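Local coordinates for putative uronate isomerase (Thermotoga maritima, PDB 4NAR), which is of unestablished function but may act as a lactate racemase, at residues A[109-121]-A[198-210]. Numbering follows the deposited sequence.
Sequences FVGTLPAGFVSEM and PARKIINRASEMI
L113 drives its forked end onto the helix 198-210, its two methyls parting: CD1 meets I202 CG2 at 3.7 Å, the two side chains crossing at about a right angle, while L113 CD2 lies against R205 CG at 3.5 Å and also reaches A206 CB and M209 CE. Four residues later, in the helix that follows, F117 has its CG anti to the backbone N (chi1 169°), which aims the ring at the helix so that its edge meets the backbone at I202 CA, 3.9 Å from F117 CZ. One face of that ring carries M121 CG, within the same short helix. M121 then slides past I202 in the opposite direction, M121 CG to I202 CG1 3.6 Å, and bends at chi2 to lay SE beside K201 CD and P198 O. Strand 107-113, paired with strand 130-135 in a two-stranded antiparallel sheet, runs through P114, at the N-cap position, straight into helix 115-121; the helix segments 115-121 and 198-210 are 159° apart, nearly antiparallel, and strand 109-113 lies at 143°. Cutting I202 back to an alanine is likely to leave L113 CD1 and M121 CG without the branches they rest on and open a gap next to helix 173-186. At the strand end, M209 runs extended to SE, 4.0 Å from G111 CA, and turns its CE at chi3 toward T112 O (3.6 Å), and V110 CG2 rests on I210 CG1.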
ATOM      1  N   PHE A 109       1.561  -9.186 -20.915  1.00 21.59           N
ATOM      2  CA  PHE A 109       2.746  -9.901 -20.467  1.00 21.54           C
ATOM      3  C   PHE A 109       3.986  -9.124 -20.909  1.00 24.42           C
ATOM      4  O   PHE A 109       4.115  -8.800 -22.099  1.00 31.16           O
ATOM      5  CB  PHE A 109       2.770 -11.283 -21.107  1.00 21.49           C
ATOM      6  CG  PHE A 109       3.971 -12.094 -20.737  1.00 32.18           C
ATOM      7  CD1 PHE A 109       4.138 -12.536 -19.431  1.00 31.31           C
ATOM      8  CD2 PHE A 109       4.944 -12.412 -21.689  1.00 34.98           C
ATOM      9  CE1 PHE A 109       5.250 -13.293 -19.070  1.00 33.40           C
ATOM     10  CE2 PHE A 109       6.063 -13.167 -21.342  1.00 33.47           C
ATOM     11  CZ  PHE A 109       6.214 -13.614 -20.026  1.00 36.60           C
ATOM     12  N   VAL A 110       4.907  -8.822 -19.996  1.00 22.41           N
ATOM     13  CA  VAL A 110       6.122  -8.128 -20.446  1.00 28.11           C
ATOM     14  C   VAL A 110       7.382  -8.999 -20.398  1.00 30.10           C
ATOM     15  O   VAL A 110       8.389  -8.681 -21.044  1.00 25.52           O
ATOM     16  CB  VAL A 110       6.391  -6.764 -19.717  1.00 32.84           C
ATOM     17  CG1 VAL A 110       5.156  -5.876 -19.740  1.00 40.93           C
ATOM     18  CG2 VAL A 110       6.874  -6.980 -18.297  1.00 29.81           C
ATOM     19  N   GLY A 111       7.326 -10.088 -19.635  1.00 28.93           N
ATOM     20  CA  GLY A 111       8.493 -10.940 -19.451  1.00 27.44           C
ATOM     21  C   GLY A 111       8.451 -11.661 -18.118  1.00 22.39           C
ATOM     22  O   GLY A 111       7.480 -11.516 -17.372  1.00 24.44           O
ATOM     23  N   THR A 112       9.486 -12.439 -17.809  1.00 22.16           N
ATOM     24  CA  THR A 112       9.513 -13.201 -16.563  1.00 20.37           C
ATOM     25  C   THR A 112      10.675 -12.797 -15.668  1.00 24.92           C
ATOM     26  O   THR A 112      11.712 -12.350 -16.157  1.00 29.13           O
ATOM     27  CB  THR A 112       9.633 -14.730 -16.810  1.00 22.47           C
ATOM     28  OG1 THR A 112      10.683 -14.974 -17.745  1.00 31.28           O
ATOM     29  CG2 THR A 112       8.351 -15.319 -17.379  1.00 21.75           C
ATOM     30  N   LEU A 113      10.489 -12.947 -14.356  1.00 23.32           N
ATOM     31  CA  LEU A 113      11.607 -12.995 -13.424  1.00 23.08           C
ATOM     32  C   LEU A 113      12.201 -14.410 -13.481  1.00 24.38           C
ATOM     33  O   LEU A 113      11.463 -15.393 -13.423  1.00 29.03           O
ATOM     34  CB  LEU A 113      11.140 -12.670 -11.995  1.00 24.62           C
ATOM     35  CG  LEU A 113      10.567 -11.264 -11.757  1.00 25.08           C
ATOM     36  CD1 LEU A 113      10.130 -11.078 -10.305  1.00 25.30           C
ATOM     37  CD2 LEU A 113      11.579 -10.192 -12.135  1.00 22.23           C
ATOM     38  N   PRO A 114      13.536 -14.523 -13.615  1.00 29.53           N
ATOM     39  CA  PRO A 114      14.188 -15.845 -13.630  1.00 28.25           C
ATOM     40  C   PRO A 114      14.117 -16.583 -12.285  1.00 25.71           C
ATOM     41  O   PRO A 114      14.135 -15.951 -11.221  1.00 24.71           O
ATOM     42  CB  PRO A 114      15.651 -15.521 -13.987  1.00 28.63           C
ATOM     43  CG  PRO A 114      15.827 -14.063 -13.623  1.00 32.70           C
ATOM     44  CD  PRO A 114      14.485 -13.432 -13.907  1.00 33.54           C
ATOM     45  N   ALA A 115      14.055 -17.910 -12.354  1.00 28.32           N
ATOM     46  CA  ALA A 115      13.849 -18.769 -11.191  1.00 25.35           C
ATOM     47  C   ALA A 115      14.910 -18.594 -10.117  1.00 27.85           C
ATOM     48  O   ALA A 115      14.591 -18.618  -8.922  1.00 25.33           O
ATOM     49  CB  ALA A 115      13.777 -20.238 -11.625  1.00 26.58           C
ATOM     50  N   GLY A 116      16.165 -18.439 -10.542  1.00 26.44           N
ATOM     51  CA  GLY A 116      17.267 -18.257  -9.610  1.00 21.05           C
ATOM     52  C   GLY A 116      17.062 -17.066  -8.688  1.00 25.79           C
ATOM     53  O   GLY A 116      17.138 -17.182  -7.456  1.00 31.53           O
ATOM     54  N   PHE A 117      16.792 -15.914  -9.291  1.00 25.65           N
ATOM     55  CA  PHE A 117      16.530 -14.689  -8.551  1.00 21.61           C
ATOM     56  C   PHE A 117      15.289 -14.825  -7.656  1.00 23.75           C
ATOM     57  O   PHE A 117      15.313 -14.423  -6.486  1.00 20.00           O
ATOM     58  CB  PHE A 117      16.386 -13.529  -9.540  1.00 20.07           C
ATOM     59  CG  PHE A 117      15.867 -12.263  -8.920  1.00 28.16           C
ATOM     60  CD1 PHE A 117      16.689 -11.477  -8.106  1.00 23.35           C
ATOM     61  CD2 PHE A 117      14.549 -11.856  -9.143  1.00 18.43           C
ATOM     62  CE1 PHE A 117      16.200 -10.296  -7.519  1.00 20.62           C
ATOM     63  CE2 PHE A 117      14.056 -10.677  -8.564  1.00 25.79           C
ATOM     64  CZ  PHE A 117      14.883  -9.898  -7.748  1.00 21.63           C
ATOM     65  N   VAL A 118      14.217 -15.403  -8.203  1.00 26.48           N
ATOM     66  CA  VAL A 118      12.985 -15.626  -7.442  1.00 24.05           C
ATOM     67  C   VAL A 118      13.256 -16.491  -6.207  1.00 27.40           C
ATOM     68  O   VAL A 118      12.847 -16.158  -5.082  1.00 27.31           O
ATOM     69  CB  VAL A 118      11.887 -16.268  -8.321  1.00 29.34           C
ATOM     70  CG1 VAL A 118      10.779 -16.890  -7.463  1.00 35.97           C
ATOM     71  CG2 VAL A 118      11.314 -15.232  -9.289  1.00 21.90           C
ATOM     72  N   SER A 119      13.973 -17.586  -6.431  1.00 35.39           N
ATOM     73  CA  SER A 119      14.406 -18.475  -5.359  1.00 33.22           C
ATOM     74  C   SER A 119      15.207 -17.716  -4.289  1.00 28.38           C
ATOM     75  O   SER A 119      14.973 -17.881  -3.103  1.00 31.08           O
ATOM     76  CB  SER A 119      15.230 -19.628  -5.944  1.00 26.43           C
ATOM     77  OG  SER A 119      15.695 -20.496  -4.924  1.00 35.49           O
ATOM     78  N   GLU A 120      16.133 -16.871  -4.717  1.00 33.31           N
ATOM     79  CA  GLU A 120      16.978 -16.122  -3.791  1.00 41.67           C
ATOM     80  C   GLU A 120      16.214 -15.097  -2.942  1.00 41.06           C
ATOM     81  O   GLU A 120      16.568 -14.861  -1.789  1.00 35.04           O
ATOM     82  CB  GLU A 120      18.104 -15.424  -4.558  1.00 52.14           C
ATOM     83  CG  GLU A 120      19.458 -15.527  -3.880  1.00 65.26           C
ATOM     84  CD  GLU A 120      20.031 -14.170  -3.518  1.00 77.28           C
ATOM     85  OE1 GLU A 120      20.516 -13.470  -4.439  1.00 81.35           O
ATOM     86  OE2 GLU A 120      19.990 -13.805  -2.316  1.00 79.46           O
HETATM   87  N   MSE A 121      15.186 -14.474  -3.516  1.00 33.04           N
HETATM   88  CA  MSE A 121      14.338 -13.556  -2.754  1.00 35.31           C
HETATM   89  C   MSE A 121      13.415 -14.306  -1.779  1.00 38.87           C
HETATM   90  O   MSE A 121      12.981 -13.749  -0.761  1.00 24.38           O
HETATM   91  CB  MSE A 121      13.472 -12.712  -3.699  1.00 37.68           C
HETATM   92  CG  MSE A 121      14.234 -11.780  -4.623  1.00 38.95           C
HETATM   93 SE   MSE A 121      15.336 -10.510  -3.659  0.45 25.50          SE
HETATM   94  CE  MSE A 121      17.100 -11.265  -4.117  1.00 27.86           C
ATOM     95  N   PRO A 198      13.843  -7.266   0.120  1.00 23.82           N
ATOM     96  CA  PRO A 198      13.562  -8.185  -1.002  1.00 24.90           C
ATOM     97  C   PRO A 198      12.439  -7.752  -1.957  1.00 17.64           C
ATOM     98  O   PRO A 198      12.609  -7.888  -3.177  1.00 22.67           O
ATOM     99  CB  PRO A 198      13.157  -9.492  -0.301  1.00 25.04           C
ATOM    100  CG  PRO A 198      13.825  -9.422   1.042  1.00 29.10           C
ATOM    101  CD  PRO A 198      13.816  -7.965   1.424  1.00 26.33           C
ATOM    102  N   ALA A 199      11.312  -7.285  -1.417  1.00 18.23           N
ATOM    103  CA  ALA A 199      10.164  -6.879  -2.245  1.00 21.42           C
ATOM    104  C   ALA A 199      10.534  -5.715  -3.164  1.00 22.02           C
ATOM    105  O   ALA A 199      10.134  -5.667  -4.332  1.00 21.64           O
ATOM    106  CB  ALA A 199       8.974  -6.487  -1.372  1.00 22.28           C
ATOM    107  N   ARG A 200      11.294  -4.776  -2.616  1.00 14.65           N
ATOM    108  CA  ARG A 200      11.772  -3.631  -3.366  1.00 16.70           C
ATOM    109  C   ARG A 200      12.731  -4.115  -4.507  1.00 17.28           C
ATOM    110  O   ARG A 200      12.667  -3.630  -5.646  1.00 19.37           O
ATOM    111  CB  ARG A 200      12.428  -2.665  -2.368  1.00 17.91           C
ATOM    112  CG  ARG A 200      12.158  -1.184  -2.561  1.00 21.32           C
ATOM    113  CD  ARG A 200      10.707  -0.739  -2.276  1.00 19.16           C
ATOM    114  NE  ARG A 200      10.268   0.095  -3.392  1.00 18.07           N
ATOM    115  CZ  ARG A 200       9.250   0.956  -3.407  1.00 22.77           C
ATOM    116  NH1 ARG A 200       8.480   1.176  -2.343  1.00 19.01           N
ATOM    117  NH2 ARG A 200       9.006   1.608  -4.538  1.00 22.99           N
ATOM    118  N   LYS A 201      13.575  -5.109  -4.228  1.00 23.81           N
ATOM    119  CA  LYS A 201      14.400  -5.723  -5.288  1.00 24.00           C
ATOM    120  C   LYS A 201      13.577  -6.366  -6.407  1.00 24.53           C
ATOM    121  O   LYS A 201      13.879  -6.181  -7.596  1.00 20.90           O
ATOM    122  CB  LYS A 201      15.347  -6.776  -4.713  1.00 20.31           C
ATOM    123  CG  LYS A 201      16.551  -6.202  -3.973  1.00 19.37           C
ATOM    124  CD  LYS A 201      17.351  -7.326  -3.295  1.00 19.89           C
ATOM    125  CE  LYS A 201      18.691  -6.818  -2.776  1.00 25.22           C
ATOM    126  NZ  LYS A 201      18.472  -5.856  -1.666  1.00 32.88           N
ATOM    127  N   ILE A 202      12.561  -7.141  -6.022  1.00 20.40           N
ATOM    128  CA  ILE A 202      11.661  -7.792  -6.977  1.00 21.63           C
ATOM    129  C   ILE A 202      10.916  -6.750  -7.827  1.00 23.53           C
ATOM    130  O   ILE A 202      10.823  -6.864  -9.060  1.00 18.24           O
ATOM    131  CB  ILE A 202      10.616  -8.670  -6.244  1.00 23.47           C
ATOM    132  CG1 ILE A 202      11.293  -9.884  -5.604  1.00 27.00           C
ATOM    133  CG2 ILE A 202       9.526  -9.135  -7.198  1.00 18.06           C
ATOM    134  CD1 ILE A 202      10.357 -10.698  -4.719  1.00 26.55           C
ATOM    135  N   ILE A 203      10.393  -5.736  -7.146  1.00 17.06           N
ATOM    136  CA  ILE A 203       9.637  -4.676  -7.792  1.00 19.21           C
ATOM    137  C   ILE A 203      10.486  -3.940  -8.819  1.00 16.56           C
ATOM    138  O   ILE A 203      10.023  -3.681  -9.942  1.00 14.99           O
ATOM    139  CB  ILE A 203       9.068  -3.678  -6.739  1.00 19.30           C
ATOM    140  CG1 ILE A 203       7.853  -4.296  -6.038  1.00 17.25           C
ATOM    141  CG2 ILE A 203       8.702  -2.330  -7.383  1.00 11.15           C
ATOM    142  CD1 ILE A 203       7.338  -3.461  -4.877  1.00 24.12           C
ATOM    143  N   ASN A 204      11.720  -3.600  -8.434  1.00 15.16           N
ATOM    144  CA  ASN A 204      12.617  -2.865  -9.323  1.00 13.80           C
ATOM    145  C   ASN A 204      13.035  -3.713 -10.517  1.00 18.49           C
ATOM    146  O   ASN A 204      13.088  -3.228 -11.653  1.00 23.53           O
ATOM    147  CB  ASN A 204      13.862  -2.384  -8.582  1.00 18.47           C
ATOM    148  CG  ASN A 204      13.558  -1.292  -7.549  1.00 20.97           C
ATOM    149  OD1 ASN A 204      12.424  -0.770  -7.463  1.00 13.29           O
ATOM    150  ND2 ASN A 204      14.588  -0.931  -6.764  1.00 13.13           N
ATOM    151  N   ARG A 205      13.320  -4.987 -10.258  1.00 18.63           N
ATOM    152  CA  ARG A 205      13.767  -5.892 -11.317  1.00 16.45           C
ATOM    153  C   ARG A 205      12.683  -6.057 -12.372  1.00 17.62           C
ATOM    154  O   ARG A 205      12.947  -5.941 -13.569  1.00 21.07           O
ATOM    155  CB  ARG A 205      14.192  -7.245 -10.732  1.00 22.41           C
ATOM    156  CG  ARG A 205      14.532  -8.322 -11.765  1.00 40.30           C
ATOM    157  CD  ARG A 205      15.663  -7.907 -12.703  1.00 57.35           C
ATOM    158  NE  ARG A 205      16.019  -8.972 -13.651  1.00 71.36           N
ATOM    159  CZ  ARG A 205      15.833  -8.894 -14.972  1.00 77.31           C
ATOM    160  NH1 ARG A 205      15.299  -7.790 -15.510  1.00 74.62           N
ATOM    161  NH2 ARG A 205      16.186  -9.912 -15.758  1.00 74.74           N
ATOM    162  N   ALA A 206      11.451  -6.280 -11.927  1.00 21.17           N
ATOM    163  CA  ALA A 206      10.323  -6.441 -12.840  1.00 15.36           C
ATOM    164  C   ALA A 206       9.991  -5.146 -13.613  1.00 17.59           C
ATOM    165  O   ALA A 206       9.663  -5.175 -14.813  1.00 19.71           O
ATOM    166  CB  ALA A 206       9.134  -6.914 -12.070  1.00 14.24           C
ATOM    167  N   SER A 207      10.097  -4.009 -12.928  1.00 14.73           N
ATOM    168  CA  SER A 207       9.741  -2.729 -13.530  1.00 16.77           C
ATOM    169  C   SER A 207      10.665  -2.356 -14.672  1.00 17.63           C
ATOM    170  O   SER A 207      10.263  -1.634 -15.588  1.00 17.84           O
ATOM    171  CB  SER A 207       9.744  -1.611 -12.491  1.00 14.97           C
ATOM    172  OG  SER A 207       8.835  -1.925 -11.456  1.00 11.41           O
ATOM    173  N   GLU A 208      11.907  -2.827 -14.601  1.00 20.69           N
ATOM    174  CA  GLU A 208      12.862  -2.600 -15.675  1.00 27.39           C
ATOM    175  C   GLU A 208      12.291  -3.087 -17.005  1.00 29.32           C
ATOM    176  O   GLU A 208      12.305  -2.366 -18.005  1.00 25.22           O
ATOM    177  CB  GLU A 208      14.149  -3.349 -15.386  1.00 28.08           C
ATOM    178  CG  GLU A 208      15.246  -2.470 -14.838  1.00 32.48           C
ATOM    179  CD  GLU A 208      16.600  -3.152 -14.905  1.00 43.16           C
ATOM    180  OE1 GLU A 208      16.845  -4.094 -14.104  1.00 43.25           O
ATOM    181  OE2 GLU A 208      17.412  -2.749 -15.774  1.00 49.30           O
HETATM  182  N   MSE A 209      11.778  -4.314 -17.004  1.00 25.47           N
HETATM  183  CA  MSE A 209      11.219  -4.905 -18.218  1.00 33.15           C
HETATM  184  C   MSE A 209       9.967  -4.150 -18.684  1.00 32.17           C
HETATM  185  O   MSE A 209       9.670  -4.078 -19.884  1.00 23.44           O
HETATM  186  CB  MSE A 209      10.897  -6.381 -17.983  1.00 35.39           C
HETATM  187  CG  MSE A 209      12.041  -7.336 -18.309  1.00 40.79           C
HETATM  188 SE   MSE A 209      11.579  -9.133 -17.692  0.34 34.74          SE
HETATM  189  CE  MSE A 209      11.808  -8.812 -15.783  1.00 40.49           C
ATOM    190  N   ILE A 210       9.239  -3.594 -17.719  1.00 27.43           N
ATOM    191  CA  ILE A 210       8.046  -2.811 -18.009  1.00 21.43           C
ATOM    192  C   ILE A 210       8.421  -1.501 -18.692  1.00 18.56           C
ATOM    193  O   ILE A 210       7.909  -1.196 -19.776  1.00 22.45           O
ATOM    194  CB  ILE A 210       7.229  -2.542 -16.712  1.00 23.79           C
ATOM    195  CG1 ILE A 210       6.689  -3.863 -16.154  1.00 19.95           C
ATOM    196  CG2 ILE A 210       6.098  -1.527 -16.949  1.00 15.33           C
ATOM    197  CD1 ILE A 210       5.936  -3.724 -14.852  1.00 15.07           C
TER